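Local coordinates for conserved exported protein (Bacteroides fragilis, PDB 3CLW) that is of unknown function but probably hydrolyses O-glycosidic bonds, as a glycoside hydrolase built on a TIM barrel, at residues Ile252-Leu265 against Ile295-Lys307. Numbering follows the deposited sequence.
Sequences IHSMFYKDGQYSVL and IHKELSANGHNTK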
ATOM      1  N   ILE A 252       5.736   2.405  18.096  1.00 39.61           N
ATOM      2  CA  ILE A 252       5.536   1.058  18.597  1.00 40.61           C
ATOM      3  C   ILE A 252       5.375   1.012  20.132  1.00 41.65           C
ATOM      4  O   ILE A 252       4.382   0.490  20.627  1.00 41.91           O
ATOM      5  CB  ILE A 252       6.616   0.067  18.086  1.00 41.08           C
ATOM      6  CG1 ILE A 252       6.510  -0.068  16.541  1.00 41.78           C
ATOM      7  CG2 ILE A 252       6.454  -1.277  18.784  1.00 39.58           C
ATOM      8  CD1 ILE A 252       7.687  -0.802  15.842  1.00 40.78           C
ATOM      9  N   HIS A 253       6.329   1.580  20.875  1.00 42.06           N
ATOM     10  CA  HIS A 253       6.328   1.427  22.333  1.00 43.05           C
ATOM     11  C   HIS A 253       5.300   2.313  23.010  1.00 42.50           C
ATOM     12  O   HIS A 253       4.648   1.895  23.979  1.00 42.63           O
ATOM     13  CB  HIS A 253       7.726   1.630  22.943  1.00 43.01           C
ATOM     14  CG  HIS A 253       8.622   0.443  22.781  1.00 44.86           C
ATOM     15  ND1 HIS A 253       8.639  -0.606  23.674  1.00 47.87           N
ATOM     16  CD2 HIS A 253       9.511   0.120  21.811  1.00 47.46           C
ATOM     17  CE1 HIS A 253       9.523  -1.505  23.286  1.00 46.86           C
ATOM     18  NE2 HIS A 253      10.064  -1.089  22.155  1.00 48.39           N
ATOM     19  N   SER A 254       5.138   3.514  22.476  1.00 41.21           N
ATOM     20  CA  SER A 254       4.257   4.490  23.081  1.00 40.65           C
ATOM     21  C   SER A 254       2.779   4.202  22.814  1.00 39.34           C
ATOM     22  O   SER A 254       1.937   4.500  23.654  1.00 39.05           O
ATOM     23  CB  SER A 254       4.623   5.873  22.585  1.00 41.14           C
ATOM     24  OG  SER A 254       3.714   6.815  23.089  1.00 45.27           O
ATOM     25  N   MET A 255       2.485   3.601  21.656  1.00 38.18           N
ATOM     26  CA  MET A 255       1.102   3.381  21.182  1.00 36.07           C
ATOM     27  C   MET A 255       0.690   1.905  21.155  1.00 37.24           C
ATOM     28  O   MET A 255      -0.491   1.592  21.346  1.00 37.82           O
ATOM     29  CB  MET A 255       0.848   4.052  19.804  1.00 36.35           C
ATOM     30  CG  MET A 255       1.047   5.602  19.784  1.00 34.49           C
ATOM     31  SD  MET A 255       0.277   6.626  18.489  1.00 29.72           S
ATOM     32  CE  MET A 255      -1.339   6.772  19.202  1.00 27.46           C
ATOM     33  N   PHE A 256       1.646   1.004  20.916  1.00 37.12           N
ATOM     34  CA  PHE A 256       1.312  -0.400  20.723  1.00 38.17           C
ATOM     35  C   PHE A 256       1.951  -1.364  21.755  1.00 39.65           C
ATOM     36  O   PHE A 256       2.062  -2.572  21.509  1.00 39.25           O
ATOM     37  CB  PHE A 256       1.595  -0.814  19.267  1.00 38.66           C
ATOM     38  CG  PHE A 256       0.671  -0.146  18.248  1.00 38.54           C
ATOM     39  CD1 PHE A 256       1.000   1.075  17.676  1.00 36.99           C
ATOM     40  CD2 PHE A 256      -0.542  -0.752  17.881  1.00 39.15           C
ATOM     41  CE1 PHE A 256       0.136   1.680  16.735  1.00 39.30           C
ATOM     42  CE2 PHE A 256      -1.401  -0.160  16.945  1.00 36.93           C
ATOM     43  CZ  PHE A 256      -1.072   1.057  16.379  1.00 37.97           C
ATOM     44  N   TYR A 257       2.360  -0.809  22.900  1.00 40.82           N
ATOM     45  CA  TYR A 257       2.630  -1.577  24.135  1.00 43.14           C
ATOM     46  C   TYR A 257       1.577  -1.207  25.173  1.00 44.43           C
ATOM     47  O   TYR A 257       1.044  -0.101  25.163  1.00 44.87           O
ATOM     48  CB  TYR A 257       4.033  -1.296  24.683  1.00 42.77           C
ATOM     49  CG  TYR A 257       5.100  -2.179  24.088  1.00 42.98           C
ATOM     50  CD1 TYR A 257       5.885  -3.013  24.906  1.00 44.57           C
ATOM     51  CD2 TYR A 257       5.328  -2.194  22.713  1.00 41.58           C
ATOM     52  CE1 TYR A 257       6.876  -3.843  24.360  1.00 44.65           C
ATOM     53  CE2 TYR A 257       6.289  -3.006  22.159  1.00 42.92           C
ATOM     54  CZ  TYR A 257       7.071  -3.839  22.977  1.00 44.25           C
ATOM     55  OH  TYR A 257       8.037  -4.650  22.408  1.00 42.30           O
ATOM     56  N   LYS A 258       1.266  -2.127  26.069  1.00 46.52           N
ATOM     57  CA  LYS A 258       0.117  -1.917  26.938  1.00 49.04           C
ATOM     58  C   LYS A 258       0.382  -0.852  27.981  1.00 49.15           C
ATOM     59  O   LYS A 258      -0.551  -0.228  28.472  1.00 50.24           O
ATOM     60  CB  LYS A 258      -0.404  -3.235  27.527  1.00 48.80           C
ATOM     61  CG  LYS A 258      -0.117  -3.504  28.972  1.00 50.73           C
ATOM     62  CD  LYS A 258      -0.764  -4.852  29.391  1.00 52.29           C
ATOM     63  CE  LYS A 258      -0.551  -5.167  30.907  1.00 57.16           C
ATOM     64  NZ  LYS A 258       0.787  -5.787  31.195  1.00 58.99           N
ATOM     65  N   ASP A 259       1.651  -0.603  28.270  1.00 49.73           N
ATOM     66  CA  ASP A 259       2.020   0.426  29.235  1.00 50.81           C
ATOM     67  C   ASP A 259       2.541   1.691  28.561  1.00 49.70           C
ATOM     68  O   ASP A 259       3.099   2.540  29.226  1.00 49.54           O
ATOM     69  CB  ASP A 259       3.072  -0.117  30.224  1.00 52.04           C
ATOM     70  CG  ASP A 259       4.350  -0.601  29.511  1.00 58.03           C
ATOM     71  OD1 ASP A 259       4.241  -1.178  28.373  1.00 63.80           O
ATOM     72  OD2 ASP A 259       5.455  -0.413  30.084  1.00 62.03           O
ATOM     73  N   GLY A 260       2.354   1.829  27.245  1.00 48.37           N
ATOM     74  CA  GLY A 260       2.831   3.015  26.537  1.00 46.01           C
ATOM     75  C   GLY A 260       2.008   4.236  26.883  1.00 45.09           C
ATOM     76  O   GLY A 260       0.812   4.129  27.121  1.00 44.20           O
ATOM     77  N   GLN A 261       2.644   5.402  26.899  1.00 44.37           N
ATOM     78  CA  GLN A 261       1.958   6.651  27.247  1.00 44.92           C
ATOM     79  C   GLN A 261       0.651   6.871  26.494  1.00 44.76           C
ATOM     80  O   GLN A 261      -0.334   7.389  27.040  1.00 45.20           O
ATOM     81  CB  GLN A 261       2.863   7.843  26.968  1.00 45.34           C
ATOM     82  CG  GLN A 261       2.363   9.139  27.602  1.00 47.51           C
ATOM     83  CD  GLN A 261       3.233  10.334  27.239  1.00 49.04           C
ATOM     84  OE1 GLN A 261       4.367  10.176  26.776  1.00 49.98           O
ATOM     85  NE2 GLN A 261       2.696  11.530  27.425  1.00 47.65           N
ATOM     86  N   TYR A 262       0.651   6.512  25.218  1.00 43.69           N
ATOM     87  CA  TYR A 262      -0.523   6.714  24.409  1.00 42.44           C
ATOM     88  C   TYR A 262      -0.980   5.391  23.844  1.00 41.73           C
ATOM     89  O   TYR A 262      -1.292   5.295  22.657  1.00 41.86           O
ATOM     90  CB  TYR A 262      -0.206   7.680  23.289  1.00 42.00           C
ATOM     91  CG  TYR A 262       0.236   9.038  23.734  1.00 41.15           C
ATOM     92  CD1 TYR A 262      -0.689   9.990  24.132  1.00 40.88           C
ATOM     93  CD2 TYR A 262       1.591   9.386  23.732  1.00 43.30           C
ATOM     94  CE1 TYR A 262      -0.284  11.255  24.530  1.00 40.41           C
ATOM     95  CE2 TYR A 262       2.008  10.662  24.114  1.00 42.69           C
ATOM     96  CZ  TYR A 262       1.049  11.577  24.516  1.00 41.14           C
ATOM     97  OH  TYR A 262       1.423  12.827  24.893  1.00 42.62           O
ATOM     98  N   SER A 263      -0.986   4.372  24.692  1.00 40.43           N
ATOM     99  CA  SER A 263      -1.380   3.032  24.280  1.00 39.91           C
ATOM    100  C   SER A 263      -2.820   3.042  23.778  1.00 39.85           C
ATOM    101  O   SER A 263      -3.713   3.549  24.467  1.00 38.80           O
ATOM    102  CB  SER A 263      -1.215   2.010  25.416  1.00 39.60           C
ATOM    103  OG  SER A 263      -1.489   0.686  24.960  1.00 36.85           O
ATOM    104  N   VAL A 264      -3.026   2.484  22.576  1.00 40.16           N
ATOM    105  CA  VAL A 264      -4.362   2.415  21.955  1.00 39.19           C
ATOM    106  C   VAL A 264      -4.922   0.997  21.969  1.00 39.64           C
ATOM    107  O   VAL A 264      -6.045   0.755  21.532  1.00 39.70           O
ATOM    108  CB  VAL A 264      -4.345   2.988  20.510  1.00 40.01           C
ATOM    109  CG1 VAL A 264      -4.061   4.481  20.544  1.00 38.65           C
ATOM    110  CG2 VAL A 264      -3.319   2.258  19.601  1.00 38.27           C
ATOM    111  N   LEU A 265      -4.141   0.068  22.512  1.00 39.69           N
ATOM    112  CA  LEU A 265      -4.433  -1.370  22.453  1.00 39.50           C
ATOM    113  C   LEU A 265      -5.798  -1.717  23.046  1.00 39.63           C
ATOM    114  O   LEU A 265      -6.455  -2.638  22.585  1.00 39.35           O
ATOM    115  CB  LEU A 265      -3.317  -2.184  23.145  1.00 40.03           C
ATOM    116  CG  LEU A 265      -1.903  -2.247  22.514  1.00 40.08           C
ATOM    117  CD1 LEU A 265      -0.987  -3.143  23.363  1.00 38.71           C
ATOM    118  CD2 LEU A 265      -1.895  -2.714  21.022  1.00 39.18           C
ATOM    119  N   ILE A 295      11.558  -3.676  13.189  1.00 42.81           N
ATOM    120  CA  ILE A 295      10.110  -3.582  13.298  1.00 41.51           C
ATOM    121  C   ILE A 295       9.563  -4.855  13.914  1.00 41.83           C
ATOM    122  O   ILE A 295       8.842  -4.807  14.913  1.00 40.80           O
ATOM    123  CB  ILE A 295       9.410  -3.327  11.917  1.00 41.54           C
ATOM    124  CG1 ILE A 295       9.830  -1.957  11.331  1.00 40.55           C
ATOM    125  CG2 ILE A 295       7.900  -3.457  12.061  1.00 38.62           C
ATOM    126  CD1 ILE A 295       9.215  -1.660   9.958  1.00 40.61           C
ATOM    127  N   HIS A 296       9.902  -5.986  13.302  1.00 41.78           N
ATOM    128  CA  HIS A 296       9.438  -7.271  13.778  1.00 42.70           C
ATOM    129  C   HIS A 296       9.926  -7.614  15.207  1.00 43.61           C
ATOM    130  O   HIS A 296       9.161  -8.132  16.016  1.00 43.66           O
ATOM    131  CB  HIS A 296       9.841  -8.370  12.811  1.00 42.60           C
ATOM    132  CG  HIS A 296       9.303  -9.707  13.183  1.00 42.23           C
ATOM    133  ND1 HIS A 296       7.964  -9.923  13.421  1.00 41.22           N
ATOM    134  CD2 HIS A 296       9.924 -10.892  13.401  1.00 41.52           C
ATOM    135  CE1 HIS A 296       7.777 -11.191  13.746  1.00 43.41           C
ATOM    136  NE2 HIS A 296       8.952 -11.798  13.753  1.00 42.36           N
ATOM    137  N   LYS A 297      11.187  -7.305  15.501  1.00 45.00           N
ATOM    138  CA  LYS A 297      11.756  -7.531  16.832  1.00 46.27           C
ATOM    139  C   LYS A 297      10.941  -6.762  17.886  1.00 45.88           C
ATOM    140  O   LYS A 297      10.410  -7.374  18.806  1.00 46.06           O
ATOM    141  CB  LYS A 297      13.238  -7.142  16.879  1.00 46.62           C
ATOM    142  CG  LYS A 297      13.997  -7.578  18.182  1.00 50.50           C
ATOM    143  CD  LYS A 297      14.911  -6.452  18.733  1.00 54.20           C
ATOM    144  CE  LYS A 297      15.774  -5.771  17.641  1.00 56.45           C
ATOM    145  NZ  LYS A 297      16.459  -4.437  18.012  1.00 54.93           N
ATOM    146  N   GLU A 298      10.808  -5.447  17.720  1.00 46.14           N
ATOM    147  CA  GLU A 298      10.092  -4.610  18.699  1.00 46.92           C
ATOM    148  C   GLU A 298       8.609  -4.880  18.722  1.00 46.47           C
ATOM    149  O   GLU A 298       8.012  -4.952  19.783  1.00 45.12           O
ATOM    150  CB  GLU A 298      10.276  -3.111  18.451  1.00 47.28           C
ATOM    151  CG  GLU A 298      11.696  -2.624  18.285  1.00 52.13           C
ATOM    152  CD  GLU A 298      12.559  -2.873  19.469  1.00 59.17           C
ATOM    153  OE1 GLU A 298      13.808  -2.788  19.308  1.00 63.15           O
ATOM    154  OE2 GLU A 298      11.996  -3.160  20.553  1.00 61.51           O
ATOM    155  N   LEU A 299       8.001  -4.994  17.540  1.00 46.78           N
ATOM    156  CA  LEU A 299       6.544  -5.197  17.484  1.00 46.22           C
ATOM    157  C   LEU A 299       6.127  -6.553  18.015  1.00 45.82           C
ATOM    158  O   LEU A 299       5.118  -6.648  18.695  1.00 46.95           O
ATOM    159  CB  LEU A 299       5.968  -4.954  16.076  1.00 45.30           C
ATOM    160  CG  LEU A 299       4.468  -4.707  15.923  1.00 44.09           C
ATOM    161  CD1 LEU A 299       3.905  -3.650  16.883  1.00 40.05           C
ATOM    162  CD2 LEU A 299       4.154  -4.352  14.459  1.00 45.30           C
ATOM    163  N   SER A 300       6.866  -7.606  17.707  1.00 45.81           N
ATOM    164  CA  SER A 300       6.416  -8.936  18.146  1.00 46.52           C
ATOM    165  C   SER A 300       6.584  -9.178  19.672  1.00 46.67           C
ATOM    166  O   SER A 300       5.935 -10.047  20.248  1.00 47.07           O
ATOM    167  CB  SER A 300       7.086 -10.037  17.329  1.00 46.61           C
ATOM    168  OG  SER A 300       8.470 -10.096  17.630  1.00 49.25           O
ATOM    169  N   ALA A 301       7.440  -8.401  20.327  1.00 46.68           N
ATOM    170  CA  ALA A 301       7.584  -8.507  21.789  1.00 47.10           C
ATOM    171  C   ALA A 301       6.501  -7.717  22.568  1.00 47.29           C
ATOM    172  O   ALA A 301       6.556  -7.635  23.791  1.00 47.94           O
ATOM    173  CB  ALA A 301       9.005  -8.090  22.217  1.00 46.62           C
ATOM    174  N   ASN A 302       5.501  -7.158  21.877  1.00 46.78           N
ATOM    175  CA  ASN A 302       4.422  -6.434  22.569  1.00 45.53           C
ATOM    176  C   ASN A 302       3.387  -7.346  23.249  1.00 45.49           C
ATOM    177  O   ASN A 302       2.516  -6.879  23.997  1.00 45.08           O
ATOM    178  CB  ASN A 302       3.774  -5.389  21.630  1.00 45.69           C
ATOM    179  CG  ASN A 302       2.623  -5.940  20.790  1.00 42.66           C
ATOM    180  OD1 ASN A 302       2.525  -7.127  20.537  1.00 41.09           O
ATOM    181  ND2 ASN A 302       1.734  -5.054  20.376  1.00 41.28           N
ATOM    182  N   GLY A 303       3.477  -8.647  22.967  1.00 45.09           N
ATOM    183  CA  GLY A 303       2.639  -9.643  23.634  1.00 44.55           C
ATOM    184  C   GLY A 303       1.187  -9.598  23.194  1.00 45.25           C
ATOM    185  O   GLY A 303       0.295 -10.097  23.889  1.00 44.41           O
ATOM    186  N   HIS A 304       0.956  -9.007  22.020  1.00 45.24           N
ATOM    187  CA  HIS A 304      -0.407  -8.738  21.556  1.00 45.05           C
ATOM    188  C   HIS A 304      -0.757  -9.244  20.154  1.00 43.37           C
ATOM    189  O   HIS A 304      -1.912  -9.089  19.699  1.00 42.42           O
ATOM    190  CB  HIS A 304      -0.675  -7.251  21.658  1.00 45.91           C
ATOM    191  CG  HIS A 304      -1.661  -6.905  22.710  1.00 49.93           C
ATOM    192  ND1 HIS A 304      -1.303  -6.686  24.029  1.00 53.65           N
ATOM    193  CD2 HIS A 304      -3.002  -6.732  22.643  1.00 54.66           C
ATOM    194  CE1 HIS A 304      -2.386  -6.387  24.727  1.00 55.61           C
ATOM    195  NE2 HIS A 304      -3.430  -6.408  23.908  1.00 57.59           N
ATOM    196  N   ASN A 305       0.241  -9.845  19.497  1.00 42.03           N
ATOM    197  CA  ASN A 305       0.080 -10.394  18.152  0.50 41.89           C
ATOM    198  C   ASN A 305      -0.312  -9.284  17.151  1.00 41.47           C
ATOM    199  O   ASN A 305      -1.128  -9.496  16.263  1.00 42.13           O
ATOM    200  CB  ASN A 305      -0.944 -11.548  18.152  0.50 41.77           C
ATOM    201  CG  ASN A 305      -0.732 -12.541  17.005  0.50 43.13           C
ATOM    202  OD1 ASN A 305       0.391 -12.757  16.543  0.50 45.32           O
ATOM    203  ND2 ASN A 305      -1.815 -13.172  16.564  0.50 43.43           N
ATOM    204  N   THR A 306       0.276  -8.107  17.313  1.00 39.69           N
ATOM    205  CA  THR A 306      -0.018  -6.963  16.469  1.00 38.71           C
ATOM    206  C   THR A 306       0.570  -7.175  15.096  1.00 38.21           C
ATOM    207  O   THR A 306       1.708  -7.576  14.965  1.00 37.77           O
ATOM    208  CB  THR A 306       0.488  -5.668  17.122  1.00 38.84           C
ATOM    209  OG1 THR A 306      -0.172  -5.538  18.384  1.00 38.57           O
ATOM    210  CG2 THR A 306       0.202  -4.418  16.258  1.00 37.03           C
ATOM    211  N   LYS A 307      -0.246  -6.938  14.078  1.00 38.01           N
ATOM    212  CA  LYS A 307       0.214  -6.975  12.686  1.00 37.03           C
ATOM    213  C   LYS A 307       1.030  -5.730  12.267  1.00 36.47           C
ATOM    214  O   LYS A 307       0.987  -4.671  12.904  1.00 35.30           O
ATOM    215  CB  LYS A 307      -0.977  -7.174  11.749  1.00 36.92           C
ATOM    216  CG  LYS A 307      -1.587  -8.572  11.769  1.00 36.99           C
ATOM    217  CD  LYS A 307      -2.836  -8.597  10.958  1.00 37.54           C
ATOM    218  CE  LYS A 307      -3.329 -10.015  10.794  1.00 39.52           C
ATOM    219  NZ  LYS A 307      -4.543 -10.084   9.925  1.00 40.56           N
TER
HETATM  220  O   HOH W   1       2.538  -4.712  25.524  1.00 41.41           O
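Tyr-257 lies sandwiched between Asn-302 CB over one face of its ring and the His-253 imidazole over the other, while its hydroxyl donates to the Glu-298 backbone O in the carbonyl plane (Tyr-257 OH to Glu-298 O, 2.6 Å). His-253 then reaches the same glutamate's side chain: His-253 NE2 sends a fairly long bond of 3.3 Å to Glu-298 OE2, which lies in the imidazole plane, though the approach is from above the carboxylate. Glu-298 OE1 meets Lys-297 in a weak salt bridge.

Deeper in, the Asn-302 amide links the two segments. Asn-302 ND2 donates to Phe-256 O at 2.7 Å, nearly along the C=O axis, and also to Thr-306 OG1, which in turn bonds Asn-272 on strand 270-276; Asn-302 OD1 takes the His-304 N in an Asx turn. A water links Lys-258 N to Asn-302 O. Leu-265 CD1 sits over the His-304 ring, 3.8 Å from its centroid. On the barrel side, Ile-252 CG2 packs on Leu-299 CD1, and both Phe-256 and Leu-299 touch Val-274. Segments 252-256 and 295-300 cross at -36°; their helices, 251-256 and 285-300, follow parallel strands 226-232 and 270-276 and are neighbours in the outer helical layer of a TIM barrel.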